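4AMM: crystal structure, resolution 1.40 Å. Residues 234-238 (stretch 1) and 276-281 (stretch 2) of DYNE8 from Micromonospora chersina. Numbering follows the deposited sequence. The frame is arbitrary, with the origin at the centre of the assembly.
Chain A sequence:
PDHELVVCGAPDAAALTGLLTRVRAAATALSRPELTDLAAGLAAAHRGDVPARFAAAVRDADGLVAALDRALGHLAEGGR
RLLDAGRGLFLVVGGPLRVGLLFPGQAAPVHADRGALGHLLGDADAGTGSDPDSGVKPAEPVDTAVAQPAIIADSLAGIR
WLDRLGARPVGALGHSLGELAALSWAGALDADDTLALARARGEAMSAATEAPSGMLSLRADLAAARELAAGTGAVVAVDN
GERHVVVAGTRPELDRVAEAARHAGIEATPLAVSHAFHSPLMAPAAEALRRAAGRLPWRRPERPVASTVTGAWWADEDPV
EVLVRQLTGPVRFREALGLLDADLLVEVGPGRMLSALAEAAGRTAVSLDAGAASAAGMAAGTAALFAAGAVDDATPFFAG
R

Stretch 1 234-238: AVVAV
Stretch 2, residues 276-281: AFHSPL

Two segments some forty residues apart in one chain meet here over a small area, 209 Å² counting both sides, and no hydrogen bond links them. Stretch 1 enters as a loop at Ala234 (phi/psi -77/156) and becomes a strand from Val235 onward, with Val235 at -134/160, Val236 at -68/129, Ala237 at -106/-41 and Val238 at -141/120. The psi of Ala237 departs from regular extended geometry, and this residue sets the register: its CA lies 4.7 Å from the CA of His278, the nearest CA pair across the stretches.

Stretch 2 begins as loop. Ala276 (-81/73) does not touch the strand, but its carbonyl matters locally, because Ser279 OG donates a hydrogen bond to Ala276 O at 2.7 Å and so holds the intervening turn together. Phe277 (-64/154) takes chi1 m at -69° and chi2 -49°; its CA-to-CB bond points sideways and the ring leads away from stretch 1. What it contributes is backbone, with Phe277 O resting 3.5 Å from Ala237 CB, a close fit of a methyl against a carbonyl.

His278 is the centre of the contact. Its phi and psi are both positive, 57/49, a left-handed conformation uncommon for a residue with a side chain, and its CA-to-CB bond points toward the strand. His278 CB comes within 3.3 Å of Ala237 O and 3.9 Å of Ala237 CB, so backbone and methyl of the same alanine both pack against it. Chi1 is m at -68° and chi2 is -71°; the ring lies oblique to Ala237 O, and both ring nitrogens find hydrogen bonds elsewhere in the structure. The His278 carbonyl also faces the strand: Ala237 CA makes a CA-H...O contact with His278 O at 3.5 Å, with an angle of 141° at the hydrogen. Val236 O stands 3.7 Å from His278 O, two acceptors near each other with no hydrogen bond between them. The CA-to-CB bond of Val236, chi1 t at 175°, points away.

Ser279 returns to an extended conformation, -148/169, with chi1 p at 83°. Its hydroxyl serves its own stretch twice, donating to Ala276 O and accepting from Leu281 N, with Leu281 N to Ser279 OG at 3.1 Å and an N-H...acceptor angle of 147°. Its CA-to-CB bond runs sideways to stretch 1, and its contact there is through carbon: Val235 CG2 lies 3.9 Å from Ser279 CB. Val235, with chi1 m at -61° and its CA-to-CB bond pointing toward stretch 2, extends the same methyl to Pro280, where Val235 CG2 to Pro280 CD is 4.1 Å, an apolar contact.

Pro280 (-57/-21, ring pucker C-gamma exo) opens a 3-10 segment that Leu281 (-68/-11, chi1 m, chi2 t) continues beyond the reach of the strand. The rule to read is economical: serine hydrogen bonds brace the loop internally, while carbon and carbonyl packing against Ala237 and Val235 fits it to the strand.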

ATOM      1  N   ALA A 234      11.168   8.198  25.159  1.00 11.34           N
ATOM      2  CA  ALA A 234      10.459   7.743  23.947  1.00 11.82           C
ATOM      3  C   ALA A 234      11.442   7.420  22.883  1.00 10.94           C
ATOM      4  O   ALA A 234      12.565   7.946  22.863  1.00 12.36           O
ATOM      5  CB  ALA A 234       9.568   8.901  23.486  1.00 12.55           C
ATOM      6  N   VAL A 235      11.012   6.547  21.951  1.00  9.75           N
ATOM      7  CA  VAL A 235      11.896   6.094  20.831  1.00  8.93           C
ATOM      8  C   VAL A 235      11.166   6.143  19.550  1.00  9.25           C
ATOM      9  O   VAL A 235       9.909   6.117  19.476  1.00  9.99           O
ATOM     10  CB  VAL A 235      12.407   4.671  21.084  1.00 11.07           C
ATOM     11  CG1 VAL A 235      13.256   4.677  22.430  1.00 13.10           C
ATOM     12  CG2 VAL A 235      11.318   3.640  21.074  1.00 11.18           C
ATOM     13  N   VAL A 236      11.920   6.173  18.436  1.00  9.44           N
ATOM     14  CA  VAL A 236      11.286   6.105  17.126  1.00  8.87           C
ATOM     15  C   VAL A 236      10.673   4.756  16.906  1.00  8.82           C
ATOM     16  O   VAL A 236      11.336   3.697  17.114  1.00  9.39           O
ATOM     17  CB  VAL A 236      12.342   6.393  16.050  1.00  8.86           C
ATOM     18  CG1 VAL A 236      11.786   6.220  14.670  1.00 12.38           C
ATOM     19  CG2 VAL A 236      12.819   7.875  16.139  1.00 11.24           C
ATOM     20  N   ALA A 237       9.396   4.739  16.516  1.00  9.33           N
ATOM     21  CA  ALA A 237       8.657   3.552  16.241  1.00  8.80           C
ATOM     22  C   ALA A 237       8.446   3.366  14.761  1.00 10.83           C
ATOM     23  O   ALA A 237       8.554   2.227  14.276  1.00  9.68           O
ATOM     24  CB  ALA A 237       7.277   3.675  16.985  1.00  9.57           C
ATOM     25  N   VAL A 238       8.130   4.453  14.016  1.00  9.32           N
ATOM     26  CA  VAL A 238       7.798   4.268  12.609  1.00  9.28           C
ATOM     27  C   VAL A 238       8.440   5.452  11.882  1.00 11.04           C
ATOM     28  O   VAL A 238       8.146   6.614  12.156  1.00 10.62           O
ATOM     29  CB  VAL A 238       6.280   4.301  12.390  1.00 10.72           C
ATOM     30  CG1 VAL A 238       5.951   4.131  10.863  1.00 13.94           C
ATOM     31  CG2 VAL A 238       5.539   3.262  13.247  1.00 12.21           C
ATOM     32  N   ALA A 276       2.649   0.870  22.955  1.00 10.53           N
ATOM     33  CA  ALA A 276       3.842   1.447  22.314  1.00 11.16           C
ATOM     34  C   ALA A 276       4.395   0.407  21.342  1.00 10.44           C
ATOM     35  O   ALA A 276       5.444  -0.220  21.622  1.00 10.87           O
ATOM     36  CB  ALA A 276       4.867   1.829  23.401  1.00  9.86           C
ATOM     37  N   PHE A 277       3.687   0.206  20.202  1.00 10.49           N
ATOM     38  CA  PHE A 277       4.212  -0.742  19.227  1.00  9.18           C
ATOM     39  C   PHE A 277       5.530  -0.199  18.726  1.00 10.25           C
ATOM     40  O   PHE A 277       5.834   0.991  18.742  1.00 10.49           O
ATOM     41  CB  PHE A 277       3.195  -0.788  18.062  1.00 10.88           C
ATOM     42  CG  PHE A 277       1.885  -1.436  18.413  1.00 11.19           C
ATOM     43  CD1 PHE A 277       1.804  -2.697  19.062  1.00 12.28           C
ATOM     44  CD2 PHE A 277       0.722  -0.846  18.012  1.00 16.49           C
ATOM     45  CE1 PHE A 277       0.531  -3.255  19.351  1.00 14.72           C
ATOM     46  CE2 PHE A 277      -0.548  -1.453  18.294  1.00 15.16           C
ATOM     47  CZ  PHE A 277      -0.605  -2.629  18.927  1.00 14.01           C
ATOM     48  N   HIS A 278       6.339  -1.153  18.285  1.00  9.73           N
ATOM     49  CA  HIS A 278       7.683  -0.829  17.722  1.00 10.36           C
ATOM     50  C   HIS A 278       8.525  -0.074  18.704  1.00  9.48           C
ATOM     51  O   HIS A 278       9.206   0.915  18.409  1.00 10.48           O
ATOM     52  CB  HIS A 278       7.525  -0.126  16.348  1.00  9.24           C
ATOM     53  CG  HIS A 278       6.983  -1.056  15.344  1.00 10.09           C
ATOM     54  ND1 HIS A 278       7.809  -2.092  14.883  1.00 11.45           N
ATOM     55  CD2 HIS A 278       5.761  -1.275  14.825  1.00 11.45           C
ATOM     56  CE1 HIS A 278       7.106  -2.845  14.053  1.00 12.58           C
ATOM     57  NE2 HIS A 278       5.839  -2.395  14.016  1.00 13.52           N
ATOM     58  N   SER A 279       8.566  -0.626  19.943  1.00  9.97           N
ATOM     59  CA  SER A 279       9.396  -0.117  21.020  1.00  9.57           C
ATOM     60  C   SER A 279       9.804  -1.346  21.855  1.00 10.17           C
ATOM     61  O   SER A 279       9.187  -2.390  21.783  1.00 10.69           O
ATOM     62  CB  SER A 279       8.646   0.920  21.890  1.00 11.06           C
ATOM     63  OG  SER A 279       7.835   0.275  22.883  1.00 11.56           O
ATOM     64  N   PRO A 280      10.759  -1.136  22.781  1.00  9.11           N
ATOM     65  CA  PRO A 280      11.111  -2.187  23.750  1.00 11.80           C
ATOM     66  C   PRO A 280       9.971  -2.703  24.598  1.00 11.79           C
ATOM     67  O   PRO A 280      10.102  -3.806  25.118  1.00 12.29           O
ATOM     68  CB  PRO A 280      12.188  -1.549  24.611  1.00 10.94           C
ATOM     69  CG  PRO A 280      12.870  -0.557  23.643  1.00 11.45           C
ATOM     70  CD  PRO A 280      11.734  -0.016  22.789  1.00 10.52           C
ATOM     71  N   LEU A 281       8.896  -1.948  24.745  1.00 10.42           N
ATOM     72  CA  LEU A 281       7.736  -2.461  25.559  1.00 11.46           C
ATOM     73  C   LEU A 281       7.063  -3.614  24.888  1.00 11.44           C
ATOM     74  O   LEU A 281       6.232  -4.308  25.476  1.00 11.98           O
ATOM     75  CB  LEU A 281       6.701  -1.364  25.829  1.00 12.62           C
ATOM     76  CG  LEU A 281       7.336  -0.300  26.691  1.00 14.44           C
ATOM     77  CD1 LEU A 281       6.333   0.772  26.916  1.00 18.86           C
ATOM     78  CD2 LEU A 281       7.835  -0.912  28.078  1.00 24.87           C
TER